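Local coordinates for protein saframycin Mx1 synthetase B (Legionella pneumophila subsp. pneumophila, PDB 3KXW) that belongs to the ANL superfamily of AMP-binding enzymes and is modelled with 5'-O-[(S)-(dodecanoyloxy)(hydroxy)phosphoryl]adenosine bound in its pocket, at residues Arg67-Phe72 with Arg109-Ser114; Pro94-Ala99 with Leu104-Arg109; Ala55-Glu60 with Pro116-Met121. All coordinates share one frame; numbering follows the deposited sequence.

Contact 1. Residues Arg67-Phe72 with Arg109-Ser114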
ATOM      1  N   ARG A  67      18.821 -13.537   3.461  1.00 13.73           N
ATOM      2  CA  ARG A  67      17.465 -13.052   3.630  1.00 14.02           C
ATOM      3  C   ARG A  67      16.862 -13.655   4.896  1.00 14.34           C
ATOM      4  O   ARG A  67      17.029 -14.843   5.168  1.00 16.60           O
ATOM      5  CB  ARG A  67      16.570 -13.381   2.426  1.00 12.66           C
ATOM      6  CG  ARG A  67      16.750 -12.444   1.228  1.00 15.65           C
ATOM      7  CD  ARG A  67      18.114 -12.669   0.552  1.00 15.01           C
ATOM      8  NE  ARG A  67      18.212 -13.979  -0.090  1.00 16.30           N
ATOM      9  CZ  ARG A  67      19.360 -14.619  -0.308  1.00 17.29           C
ATOM     10  NH1 ARG A  67      20.512 -14.069   0.087  1.00 16.16           N
ATOM     11  NH2 ARG A  67      19.356 -15.806  -0.915  1.00 16.30           N
ATOM     12  N   VAL A  68      16.147 -12.821   5.644  1.00 14.11           N
ATOM     13  CA  VAL A  68      15.410 -13.265   6.815  1.00 14.69           C
ATOM     14  C   VAL A  68      13.952 -12.925   6.589  1.00 14.73           C
ATOM     15  O   VAL A  68      13.600 -11.762   6.376  1.00 14.94           O
ATOM     16  CB  VAL A  68      15.928 -12.594   8.105  1.00 15.06           C
ATOM     17  CG1 VAL A  68      15.083 -13.009   9.329  1.00 14.74           C
ATOM     18  CG2 VAL A  68      17.419 -12.903   8.314  1.00 14.96           C
ATOM     19  N   LEU A  69      13.112 -13.956   6.578  1.00 14.79           N
ATOM     20  CA  LEU A  69      11.681 -13.794   6.366  1.00 14.37           C
ATOM     21  C   LEU A  69      11.012 -13.265   7.634  1.00 14.14           C
ATOM     22  O   LEU A  69      11.285 -13.751   8.724  1.00 14.90           O
ATOM     23  CB  LEU A  69      11.075 -15.156   5.994  1.00 14.24           C
ATOM     24  CG  LEU A  69       9.682 -15.117   5.390  1.00 16.48           C
ATOM     25  CD1 LEU A  69       9.737 -14.370   4.052  1.00 15.15           C
ATOM     26  CD2 LEU A  69       9.100 -16.547   5.230  1.00 16.15           C
ATOM     27  N   LEU A  70      10.119 -12.294   7.502  1.00 12.77           N
ATOM     28  CA  LEU A  70       9.471 -11.731   8.681  1.00 15.04           C
ATOM     29  C   LEU A  70       7.985 -11.949   8.574  1.00 15.29           C
ATOM     30  O   LEU A  70       7.319 -11.287   7.795  1.00 14.89           O
ATOM     31  CB  LEU A  70       9.748 -10.240   8.796  1.00 14.49           C
ATOM     32  CG  LEU A  70      11.225  -9.870   8.831  1.00 13.44           C
ATOM     33  CD1 LEU A  70      11.394  -8.347   8.947  1.00 13.54           C
ATOM     34  CD2 LEU A  70      11.919 -10.550  10.008  1.00 13.00           C
ATOM     35  N   LEU A  71       7.480 -12.910   9.344  1.00 16.49           N
ATOM     36  CA  LEU A  71       6.067 -13.261   9.262  1.00 14.82           C
ATOM     37  C   LEU A  71       5.379 -12.653  10.464  1.00 15.48           C
ATOM     38  O   LEU A  71       5.461 -13.203  11.578  1.00 17.66           O
ATOM     39  CB  LEU A  71       5.920 -14.785   9.210  1.00 15.95           C
ATOM     40  CG  LEU A  71       4.608 -15.444   8.821  1.00 17.91           C
ATOM     41  CD1 LEU A  71       4.808 -16.957   8.685  1.00 20.29           C
ATOM     42  CD2 LEU A  71       3.529 -15.141   9.863  1.00 18.66           C
ATOM     43  N   PHE A  72       4.721 -11.506  10.261  1.00 15.96           N
ATOM     44  CA  PHE A  72       4.100 -10.761  11.358  1.00 16.60           C
ATOM     45  C   PHE A  72       2.845 -10.050  10.909  1.00 18.14           C
ATOM     46  O   PHE A  72       2.796  -9.499   9.795  1.00 18.69           O
ATOM     47  CB  PHE A  72       5.052  -9.676  11.899  1.00 16.14           C
ATOM     48  CG  PHE A  72       6.208 -10.215  12.670  1.00 17.38           C
ATOM     49  CD1 PHE A  72       6.082 -10.487  14.029  1.00 17.16           C
ATOM     50  CD2 PHE A  72       7.433 -10.445  12.030  1.00 15.82           C
ATOM     51  CE1 PHE A  72       7.163 -11.015  14.750  1.00 17.90           C
ATOM     52  CE2 PHE A  72       8.524 -10.946  12.740  1.00 17.22           C
ATOM     53  CZ  PHE A  72       8.384 -11.240  14.107  1.00 15.73           C
ATOM     54  N   ARG A 109       5.631 -18.820  -2.675  1.00 19.13           N
ATOM     55  CA  ARG A 109       6.343 -18.307  -3.846  1.00 18.72           C
ATOM     56  C   ARG A 109       7.447 -17.342  -3.427  1.00 17.76           C
ATOM     57  O   ARG A 109       8.487 -17.289  -4.054  1.00 17.70           O
ATOM     58  CB  ARG A 109       5.388 -17.637  -4.845  1.00 21.01           C
ATOM     59  CG  ARG A 109       4.416 -18.592  -5.520  1.00 23.28           C
ATOM     60  CD  ARG A 109       3.283 -17.844  -6.234  1.00 27.08           C
ATOM     61  NE  ARG A 109       2.212 -18.782  -6.558  1.00 28.46           N
ATOM     62  CZ  ARG A 109       2.257 -19.612  -7.592  1.00 32.64           C
ATOM     63  NH1 ARG A 109       3.293 -19.580  -8.419  1.00 33.29           N
ATOM     64  NH2 ARG A 109       1.262 -20.464  -7.813  1.00 35.25           N
ATOM     65  N   ILE A 110       7.213 -16.591  -2.357  1.00 16.67           N
ATOM     66  CA  ILE A 110       8.221 -15.663  -1.847  1.00 16.97           C
ATOM     67  C   ILE A 110       9.393 -16.421  -1.209  1.00 17.17           C
ATOM     68  O   ILE A 110      10.566 -16.094  -1.420  1.00 16.04           O
ATOM     69  CB  ILE A 110       7.590 -14.640  -0.894  1.00 17.07           C
ATOM     70  CG1 ILE A 110       6.824 -13.602  -1.713  1.00 16.38           C
ATOM     71  CG2 ILE A 110       8.653 -13.960  -0.033  1.00 17.31           C
ATOM     72  CD1 ILE A 110       6.029 -12.592  -0.880  1.00 19.99           C
ATOM     73  N   VAL A 111       9.082 -17.468  -0.462  1.00 15.60           N
ATOM     74  CA  VAL A 111      10.141 -18.314   0.073  1.00 16.83           C
ATOM     75  C   VAL A 111      10.995 -18.940  -1.030  1.00 17.20           C
ATOM     76  O   VAL A 111      12.212 -18.962  -0.940  1.00 16.70           O
ATOM     77  CB  VAL A 111       9.584 -19.399   1.038  1.00 18.77           C
ATOM     78  CG1 VAL A 111      10.675 -20.459   1.389  1.00 19.51           C
ATOM     79  CG2 VAL A 111       9.040 -18.736   2.286  1.00 17.43           C
ATOM     80  N   THR A 112      10.360 -19.439  -2.077  1.00 18.40           N
ATOM     81  CA  THR A 112      11.119 -20.066  -3.151  1.00 19.20           C
ATOM     82  C   THR A 112      12.036 -19.057  -3.852  1.00 19.55           C
ATOM     83  O   THR A 112      13.160 -19.375  -4.204  1.00 19.08           O
ATOM     84  CB  THR A 112      10.170 -20.712  -4.150  1.00 21.32           C
ATOM     85  OG1 THR A 112       9.357 -21.676  -3.449  1.00 19.83           O
ATOM     86  CG2 THR A 112      10.954 -21.404  -5.291  1.00 22.18           C
ATOM     87  N   ASN A 113      11.533 -17.845  -4.055  1.00 18.27           N
ATOM     88  CA  ASN A 113      12.301 -16.807  -4.724  1.00 19.25           C
ATOM     89  C   ASN A 113      13.470 -16.308  -3.855  1.00 19.02           C
ATOM     90  O   ASN A 113      14.619 -16.273  -4.302  1.00 18.43           O
ATOM     91  CB  ASN A 113      11.367 -15.653  -5.145  1.00 19.06           C
ATOM     92  CG  ASN A 113      12.088 -14.538  -5.901  1.00 18.86           C
ATOM     93  OD1 ASN A 113      12.796 -14.774  -6.886  1.00 21.32           O
ATOM     94  ND2 ASN A 113      11.904 -13.318  -5.445  1.00 15.27           N
ATOM     95  N   SER A 114      13.169 -15.958  -2.608  1.00 17.61           N
ATOM     96  CA  SER A 114      14.124 -15.249  -1.757  1.00 16.31           C
ATOM     97  C   SER A 114      15.056 -16.166  -0.960  1.00 16.61           C
ATOM     98  O   SER A 114      16.075 -15.704  -0.460  1.00 16.56           O
ATOM     99  CB  SER A 114      13.387 -14.314  -0.788  1.00 16.12           C
ATOM    100  OG  SER A 114      12.637 -15.055   0.151  1.00 16.00           O
TER
HETATM  101  O   HOH W   1      17.563 -16.450  -3.455  1.00 25.14           O

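Contact 2. Residues Pro94-Ala99 with Leu104-Arg109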
ATOM      1  N   PRO A  94       9.573  -8.994   4.580  1.00 14.26           N
ATOM      2  CA  PRO A  94       8.271  -8.974   5.252  1.00 15.36           C
ATOM      3  C   PRO A  94       7.159  -9.657   4.464  1.00 16.38           C
ATOM      4  O   PRO A  94       7.045  -9.419   3.261  1.00 18.10           O
ATOM      5  CB  PRO A  94       7.941  -7.475   5.342  1.00 17.47           C
ATOM      6  CG  PRO A  94       9.211  -6.763   5.171  1.00 15.64           C
ATOM      7  CD  PRO A  94      10.029  -7.645   4.226  1.00 15.64           C
ATOM      8  N   ILE A  95       6.344 -10.470   5.130  1.00 17.63           N
ATOM      9  CA  ILE A  95       5.175 -11.058   4.480  1.00 19.89           C
ATOM     10  C   ILE A  95       3.957 -11.041   5.408  1.00 21.07           C
ATOM     11  O   ILE A  95       4.100 -11.132   6.624  1.00 20.73           O
ATOM     12  CB  ILE A  95       5.427 -12.526   4.025  1.00 19.04           C
ATOM     13  CG1 ILE A  95       5.612 -13.448   5.233  1.00 20.87           C
ATOM     14  CG2 ILE A  95       6.615 -12.612   3.098  1.00 20.40           C
ATOM     15  CD1 ILE A  95       5.667 -14.969   4.877  1.00 21.84           C
ATOM     16  N   TYR A  96       2.770 -10.912   4.818  1.00 23.78           N
ATOM     17  CA  TYR A  96       1.498 -11.091   5.522  1.00 24.78           C
ATOM     18  C   TYR A  96       1.429 -12.499   6.082  1.00 23.57           C
ATOM     19  O   TYR A  96       1.796 -13.447   5.401  1.00 24.33           O
ATOM     20  CB  TYR A  96       0.325 -10.950   4.540  1.00 26.45           C
ATOM     21  CG  TYR A  96       0.116  -9.581   3.934  1.00 27.65           C
ATOM     22  CD1 TYR A  96      -0.732  -8.644   4.546  1.00 31.73           C
ATOM     23  CD2 TYR A  96       0.724  -9.228   2.723  1.00 31.74           C
ATOM     24  CE1 TYR A  96      -0.943  -7.377   3.985  1.00 28.70           C
ATOM     25  CE2 TYR A  96       0.519  -7.958   2.160  1.00 31.57           C
ATOM     26  CZ  TYR A  96      -0.316  -7.045   2.798  1.00 31.14           C
ATOM     27  OH  TYR A  96      -0.504  -5.795   2.246  1.00 32.18           O
ATOM     28  N   PRO A  97       0.945 -12.654   7.318  1.00 21.98           N
ATOM     29  CA  PRO A  97       0.728 -14.015   7.819  1.00 24.96           C
ATOM     30  C   PRO A  97      -0.181 -14.787   6.850  1.00 26.28           C
ATOM     31  O   PRO A  97      -1.183 -14.227   6.389  1.00 27.79           O
ATOM     32  CB  PRO A  97       0.056 -13.772   9.179  1.00 25.17           C
ATOM     33  CG  PRO A  97       0.644 -12.481   9.625  1.00 24.09           C
ATOM     34  CD  PRO A  97       0.763 -11.640   8.371  1.00 24.36           C
ATOM     35  N   PRO A  98       0.190 -16.037   6.514  1.00 26.15           N
ATOM     36  CA  PRO A  98      -0.485 -16.828   5.469  1.00 25.02           C
ATOM     37  C   PRO A  98      -1.765 -17.466   6.003  1.00 27.76           C
ATOM     38  O   PRO A  98      -1.870 -18.694   6.090  1.00 27.08           O
ATOM     39  CB  PRO A  98       0.556 -17.893   5.107  1.00 26.84           C
ATOM     40  CG  PRO A  98       1.383 -18.067   6.358  1.00 27.09           C
ATOM     41  CD  PRO A  98       1.342 -16.742   7.107  1.00 25.99           C
ATOM     42  N   ALA A  99      -2.724 -16.619   6.357  1.00 26.23           N
ATOM     43  CA  ALA A  99      -3.914 -17.056   7.085  1.00 30.60           C
ATOM     44  C   ALA A  99      -4.906 -17.821   6.216  1.00 30.46           C
ATOM     45  O   ALA A  99      -5.720 -18.591   6.721  1.00 29.94           O
ATOM     46  CB  ALA A  99      -4.595 -15.870   7.748  1.00 29.14           C
ATOM     47  N   LEU A 104      -1.128 -18.005   1.537  1.00 26.50           N
ATOM     48  CA  LEU A 104      -0.147 -19.065   1.791  1.00 26.43           C
ATOM     49  C   LEU A 104       0.619 -19.427   0.524  1.00 25.78           C
ATOM     50  O   LEU A 104       1.835 -19.653   0.550  1.00 23.07           O
ATOM     51  CB  LEU A 104      -0.826 -20.299   2.378  1.00 27.93           C
ATOM     52  CG  LEU A 104       0.085 -21.526   2.541  1.00 24.67           C
ATOM     53  CD1 LEU A 104       1.230 -21.241   3.495  1.00 29.01           C
ATOM     54  CD2 LEU A 104      -0.757 -22.699   3.037  1.00 28.76           C
ATOM     55  N   ASP A 105      -0.102 -19.462  -0.588  1.00 26.35           N
ATOM     56  CA  ASP A 105       0.516 -19.613  -1.893  1.00 25.92           C
ATOM     57  C   ASP A 105       1.532 -18.484  -2.143  1.00 23.99           C
ATOM     58  O   ASP A 105       2.639 -18.726  -2.619  1.00 23.78           O
ATOM     59  CB  ASP A 105      -0.573 -19.585  -2.971  1.00 28.24           C
ATOM     60  CG  ASP A 105      -0.003 -19.531  -4.359  1.00 28.91           C
ATOM     61  OD1 ASP A 105       0.487 -20.577  -4.825  1.00 27.89           O
ATOM     62  OD2 ASP A 105      -0.039 -18.440  -4.979  1.00 30.97           O
ATOM     63  N   LYS A 106       1.142 -17.250  -1.837  1.00 23.71           N
ATOM     64  CA  LYS A 106       2.037 -16.112  -2.022  1.00 23.77           C
ATOM     65  C   LYS A 106       3.289 -16.272  -1.154  1.00 22.83           C
ATOM     66  O   LYS A 106       4.411 -16.057  -1.612  1.00 21.41           O
ATOM     67  CB  LYS A 106       1.308 -14.789  -1.719  1.00 26.52           C
ATOM     68  CG  LYS A 106       2.235 -13.580  -1.596  1.00 27.49           C
ATOM     69  CD  LYS A 106       1.590 -12.292  -2.066  1.00 32.65           C
ATOM     70  CE  LYS A 106       0.581 -11.755  -1.078  1.00 30.21           C
ATOM     71  NZ  LYS A 106       0.271 -10.341  -1.434  1.00 35.62           N
ATOM     72  N   ALA A 107       3.093 -16.661   0.102  1.00 22.30           N
ATOM     73  CA  ALA A 107       4.228 -16.891   0.996  1.00 21.63           C
ATOM     74  C   ALA A 107       5.169 -17.957   0.438  1.00 20.21           C
ATOM     75  O   ALA A 107       6.379 -17.788   0.450  1.00 17.46           O
ATOM     76  CB  ALA A 107       3.743 -17.268   2.414  1.00 22.07           C
ATOM     77  N   GLN A 108       4.626 -19.069  -0.047  1.00 19.93           N
ATOM     78  CA  GLN A 108       5.476 -20.110  -0.604  1.00 18.68           C
ATOM     79  C   GLN A 108       6.266 -19.617  -1.821  1.00 19.14           C
ATOM     80  O   GLN A 108       7.432 -19.971  -2.008  1.00 17.91           O
ATOM     81  CB  GLN A 108       4.643 -21.342  -0.998  1.00 21.62           C
ATOM     82  CG  GLN A 108       5.445 -22.368  -1.795  1.00 23.31           C
ATOM     83  CD  GLN A 108       6.502 -23.048  -0.943  1.00 24.91           C
ATOM     84  OE1 GLN A 108       7.707 -22.822  -1.106  1.00 27.25           O
ATOM     85  NE2 GLN A 108       6.053 -23.862  -0.008  1.00 22.99           N
ATOM     86  N   ARG A 109       5.631 -18.820  -2.675  1.00 19.13           N
ATOM     87  CA  ARG A 109       6.343 -18.307  -3.846  1.00 18.72           C
ATOM     88  C   ARG A 109       7.447 -17.342  -3.427  1.00 17.76           C
ATOM     89  O   ARG A 109       8.487 -17.289  -4.054  1.00 17.70           O
ATOM     90  CB  ARG A 109       5.388 -17.637  -4.845  1.00 21.01           C
ATOM     91  CG  ARG A 109       4.416 -18.592  -5.520  1.00 23.28           C
ATOM     92  CD  ARG A 109       3.283 -17.844  -6.234  1.00 27.08           C
ATOM     93  NE  ARG A 109       2.212 -18.782  -6.558  1.00 28.46           N
ATOM     94  CZ  ARG A 109       2.257 -19.612  -7.592  1.00 32.64           C
ATOM     95  NH1 ARG A 109       3.293 -19.580  -8.419  1.00 33.29           N
ATOM     96  NH2 ARG A 109       1.262 -20.464  -7.813  1.00 35.25           N
TER

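Contact 3. Residues Ala55-Glu60 with Pro116-Met121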
ATOM      1  N   ALA A  55      21.684  -9.887  17.349  1.00 15.39           N
ATOM      2  CA  ALA A  55      22.653 -10.783  17.993  1.00 16.12           C
ATOM      3  C   ALA A  55      22.173 -12.236  17.891  1.00 18.42           C
ATOM      4  O   ALA A  55      22.967 -13.158  17.712  1.00 17.87           O
ATOM      5  CB  ALA A  55      22.850 -10.391  19.457  1.00 17.44           C
ATOM      6  N   THR A  56      20.867 -12.429  18.037  1.00 16.16           N
ATOM      7  CA  THR A  56      20.276 -13.746  17.865  1.00 17.49           C
ATOM      8  C   THR A  56      20.447 -14.263  16.431  1.00 18.20           C
ATOM      9  O   THR A  56      20.845 -15.413  16.214  1.00 16.87           O
ATOM     10  CB  THR A  56      18.792 -13.743  18.243  1.00 17.14           C
ATOM     11  OG1 THR A  56      18.651 -13.260  19.582  1.00 17.62           O
ATOM     12  CG2 THR A  56      18.219 -15.145  18.128  1.00 17.97           C
ATOM     13  N   LEU A  57      20.166 -13.412  15.448  1.00 15.57           N
ATOM     14  CA  LEU A  57      20.377 -13.804  14.050  1.00 16.70           C
ATOM     15  C   LEU A  57      21.833 -14.218  13.806  1.00 16.53           C
ATOM     16  O   LEU A  57      22.125 -15.237  13.176  1.00 17.76           O
ATOM     17  CB  LEU A  57      19.978 -12.641  13.106  1.00 15.57           C
ATOM     18  CG  LEU A  57      18.483 -12.357  12.984  1.00 15.60           C
ATOM     19  CD1 LEU A  57      18.223 -11.088  12.136  1.00 13.86           C
ATOM     20  CD2 LEU A  57      17.749 -13.570  12.384  1.00 15.08           C
ATOM     21  N   GLN A  58      22.756 -13.409  14.309  1.00 16.97           N
ATOM     22  CA  GLN A  58      24.168 -13.720  14.169  1.00 17.48           C
ATOM     23  C   GLN A  58      24.521 -15.033  14.880  1.00 20.39           C
ATOM     24  O   GLN A  58      25.256 -15.872  14.325  1.00 19.29           O
ATOM     25  CB  GLN A  58      25.009 -12.549  14.686  1.00 18.14           C
ATOM     26  CG  GLN A  58      24.944 -11.324  13.784  1.00 18.08           C
ATOM     27  CD  GLN A  58      25.602 -10.102  14.409  1.00 18.54           C
ATOM     28  OE1 GLN A  58      25.682  -9.975  15.634  1.00 18.15           O
ATOM     29  NE2 GLN A  58      26.044  -9.189  13.571  1.00 19.74           N
ATOM     30  N   ALA A  59      23.967 -15.233  16.076  1.00 18.68           N
ATOM     31  CA  ALA A  59      24.262 -16.434  16.850  1.00 20.16           C
ATOM     32  C   ALA A  59      23.740 -17.667  16.132  1.00 23.94           C
ATOM     33  O   ALA A  59      24.290 -18.765  16.284  1.00 22.69           O
ATOM     34  CB  ALA A  59      23.641 -16.348  18.253  1.00 22.15           C
ATOM     35  N   GLU A  60      22.692 -17.482  15.336  1.00 20.82           N
ATOM     36  CA  GLU A  60      22.082 -18.595  14.612  1.00 21.29           C
ATOM     37  C   GLU A  60      22.641 -18.810  13.212  1.00 21.97           C
ATOM     38  O   GLU A  60      22.116 -19.622  12.446  1.00 25.53           O
ATOM     39  CB  GLU A  60      20.566 -18.411  14.540  1.00 21.07           C
ATOM     40  CG  GLU A  60      19.884 -18.507  15.888  1.00 24.41           C
ATOM     41  CD  GLU A  60      19.935 -19.915  16.439  1.00 28.88           C
ATOM     42  OE1 GLU A  60      19.581 -20.850  15.693  1.00 30.58           O
ATOM     43  OE2 GLU A  60      20.331 -20.089  17.607  1.00 33.34           O
ATOM     44  N   PRO A 116      15.194 -17.543   2.165  1.00 15.53           N
ATOM     45  CA  PRO A 116      15.656 -17.004   3.446  1.00 16.00           C
ATOM     46  C   PRO A 116      16.283 -18.103   4.313  1.00 16.27           C
ATOM     47  O   PRO A 116      15.949 -19.292   4.154  1.00 18.86           O
ATOM     48  CB  PRO A 116      14.365 -16.535   4.101  1.00 14.97           C
ATOM     49  CG  PRO A 116      13.292 -17.399   3.468  1.00 16.70           C
ATOM     50  CD  PRO A 116      13.723 -17.488   2.040  1.00 15.15           C
ATOM     51  N   VAL A 117      17.164 -17.710   5.214  1.00 17.04           N
ATOM     52  CA  VAL A 117      17.849 -18.673   6.070  1.00 16.93           C
ATOM     53  C   VAL A 117      17.116 -18.907   7.371  1.00 18.43           C
ATOM     54  O   VAL A 117      17.245 -19.974   7.959  1.00 19.13           O
ATOM     55  CB  VAL A 117      19.320 -18.284   6.366  1.00 17.94           C
ATOM     56  CG1 VAL A 117      20.140 -18.343   5.089  1.00 19.95           C
ATOM     57  CG2 VAL A 117      19.434 -16.905   7.070  1.00 17.86           C
ATOM     58  N   ILE A 118      16.342 -17.905   7.799  1.00 18.19           N
ATOM     59  CA  ILE A 118      15.603 -17.915   9.062  1.00 17.80           C
ATOM     60  C   ILE A 118      14.283 -17.190   8.843  1.00 16.70           C
ATOM     61  O   ILE A 118      14.210 -16.299   8.009  1.00 15.74           O
ATOM     62  CB  ILE A 118      16.365 -17.185  10.176  1.00 16.86           C
ATOM     63  CG1 ILE A 118      17.624 -17.948  10.553  1.00 20.99           C
ATOM     64  CG2 ILE A 118      15.505 -16.994  11.416  1.00 16.88           C
ATOM     65  CD1 ILE A 118      17.331 -19.280  11.194  1.00 25.48           C
ATOM     66  N   VAL A 119      13.233 -17.606   9.542  1.00 16.16           N
ATOM     67  CA  VAL A 119      12.001 -16.822   9.604  1.00 16.49           C
ATOM     68  C   VAL A 119      11.711 -16.447  11.062  1.00 17.02           C
ATOM     69  O   VAL A 119      11.838 -17.275  11.963  1.00 15.23           O
ATOM     70  CB  VAL A 119      10.782 -17.530   8.917  1.00 16.74           C
ATOM     71  CG1 VAL A 119      10.545 -18.920   9.485  1.00 18.91           C
ATOM     72  CG2 VAL A 119       9.515 -16.682   9.041  1.00 16.37           C
ATOM     73  N   LEU A 120      11.388 -15.177  11.282  1.00 14.53           N
ATOM     74  CA  LEU A 120      10.946 -14.689  12.582  1.00 15.80           C
ATOM     75  C   LEU A 120       9.436 -14.522  12.601  1.00 16.63           C
ATOM     76  O   LEU A 120       8.831 -14.082  11.628  1.00 15.10           O
ATOM     77  CB  LEU A 120      11.617 -13.352  12.928  1.00 14.92           C
ATOM     78  CG  LEU A 120      13.147 -13.419  12.853  1.00 15.07           C
ATOM     79  CD1 LEU A 120      13.761 -12.073  13.179  1.00 14.18           C
ATOM     80  CD2 LEU A 120      13.743 -14.493  13.792  1.00 17.63           C
HETATM   81  N   MSE A 121       8.816 -14.887  13.706  1.00 15.93           N
HETATM   82  CA  MSE A 121       7.377 -14.667  13.851  1.00 17.77           C
HETATM   83  C   MSE A 121       7.069 -14.696  15.334  1.00 17.80           C
HETATM   84  O   MSE A 121       7.924 -15.078  16.105  1.00 18.70           O
HETATM   85  CB  MSE A 121       6.607 -15.777  13.123  1.00 16.89           C
HETATM   86  CG  MSE A 121       6.789 -17.168  13.744  1.00 19.53           C
HETATM   87 SE   MSE A 121       5.891 -18.549  12.662  1.00 33.83          SE
HETATM   88  CE  MSE A 121       7.102 -18.613  11.106  1.00 21.45           C
TER

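Contact 1. Residues Arg67-Phe72 with Arg109-Ser114
Arg67 and Leu69 both turn toward helix 101-114, one to grip the carbonyl at its C-terminal end with hydrogen bonds and the other to pack against its side. The arginine chain is bent at both chi2 and chi3 (70° and 67°), which folds the guanidinium back so that an edge, rather than a face, meets Ser114. Arg67 NE donates to Ser114 O over 2.8 Å, with the acceptor close to the guanidinium plane and the donor in the carbonyl plane. A weak second bond to the same oxygen comes from Arg67 NH2. That nitrogen also holds, weakly, a water that donates to Asn113 O, so the positive group serves one carbonyl of the last turn directly and a second loosely through water, and may offset the partial negative charge expected there. Ser114 OG turns back along its own helix to Ile110 O, at 2.8 Å and from above the carbonyl plane; Ile110 O accepts from Ser114 N as well.

The side chains of Leu69 and Val111 cross at about a right angle, Leu69 CD2 lying 3.7 Å from Val111 CG2. Leu69 CD1, the other branch, is 4.2 Å from Ile110 CG2. Helix and strand run nearly antiparallel, at 167°, as expected for an α/β layer; the helix covers one face of the sheet, where Val93 and Ile95 of strand 91-95 and Val119 of strand 118-121 also touch Leu69.

Contact 2. Residues Pro94-Ala99 with Leu104-Arg109
Pro98 and Ile95 meet Leu104 and Ala107 where strand 91-95 turns into helix 101-114, the opening half of a β-α-β crossover that goes on to strand 118-121. Pro98 is the centre of an inverse gamma turn, a tight bend that brings the chain back alongside the first turns of the helix.

Apolar packing carries most of the contact. Pro98 CB sits 3.6 Å from Leu104 CA, against the helix backbone itself, and 3.8 Å from Leu104 CD1. The same carbon approaches Ala107 CB, one turn further on. Ile95 reaches this methyl from the strand: its CG1 lies between the backbone N and the carbonyl carbon (chi1 67°), and the extended end then carries CD1 to 3.9 Å from Ala107 CB. The small alanine thus lets strand and turn converge on one point of the helix.

The polar side of the contact is looser. Lys106 NZ approaches the Tyr96 ring obliquely, 4.3 Å from Tyr96 CE2, and takes a hydrogen bond partner in Gln534. Tyr96 also touches Gln534, and its ring meets that of His218, so this edge of the crossover faces other parts of the chain.

Along the helix, an i to i+4 salt bridge joins Asp105 and Arg109, and Lys102 adds a second positive partner to the carboxylate. Arg109 NE meets Asp105 OD2 on its syn side at 2.8 Å, somewhat tilted out of the carboxylate plane, with an N-H...O angle of 167°.

Contact 3. Residues Ala55-Glu60 with Pro116-Met121
Leu57 brings the last turns of helix 43-59 against strand 118-121, setting one methyl against both Ile118 and Leu120. Just before it, Thr56 bonds through OG1 to Ala52 O of its own helix. Leu57 starts out at an angle to the strand, but its end comes nearer: with CG anti to the carbonyl carbon (chi1 -72°), CD1 continues the extended chain and CD2, the branch turned off it, meets the sheet. There Leu57 CD2 lies 4.2 Å from Ile118 CG2 and 4.3 Å from Leu120 CD1. These two strand residues alternate with Val119, which points away, so the leucine meets consecutive side chains of a single face. Gln58 turns elsewhere, donating from NE2 to Gln160 O. Glu60 is the first residue to leave helical geometry; its CB heads back toward the strand but stays 4.7 Å from Ile118 CD1, and its side chain touches Ile146 of strand 143-147.

No hydrogen bond crosses this interface, which is apolar packing of a helix on a β-sheet. The strand itself is held on both flanks: by backbone bonds to Leu69 of strand 67-71, and by bonds from Val119 to Pro144 and Ile146 of strand 143-147.

The three contacts share one parallel core, in which strand 67-71 lies between strands 91-95 and 118-121. Contacts 1 and 2, with centres 8 Å apart, both use helix 101-114 and are joined at the sheet by a probable hydrogen bond, Leu70 O to Ile95 N at 3.0 Å. Contact 3 packs helix 43-59 on the opposite face; its centre is 12 Å from that of contact 1, and a probable hydrogen bond from Leu71 N to Leu120 O, 2.9 Å, links the two. Contacts 2 and 3 do not touch. The bound 5'-O-[(S)-(dodecanoyloxy)(hydroxy)phosphoryl]adenosine lies about 9 Å from the Tyr96 side chain of contact 2 and about 12 Å from that of Ile110 in contact 1.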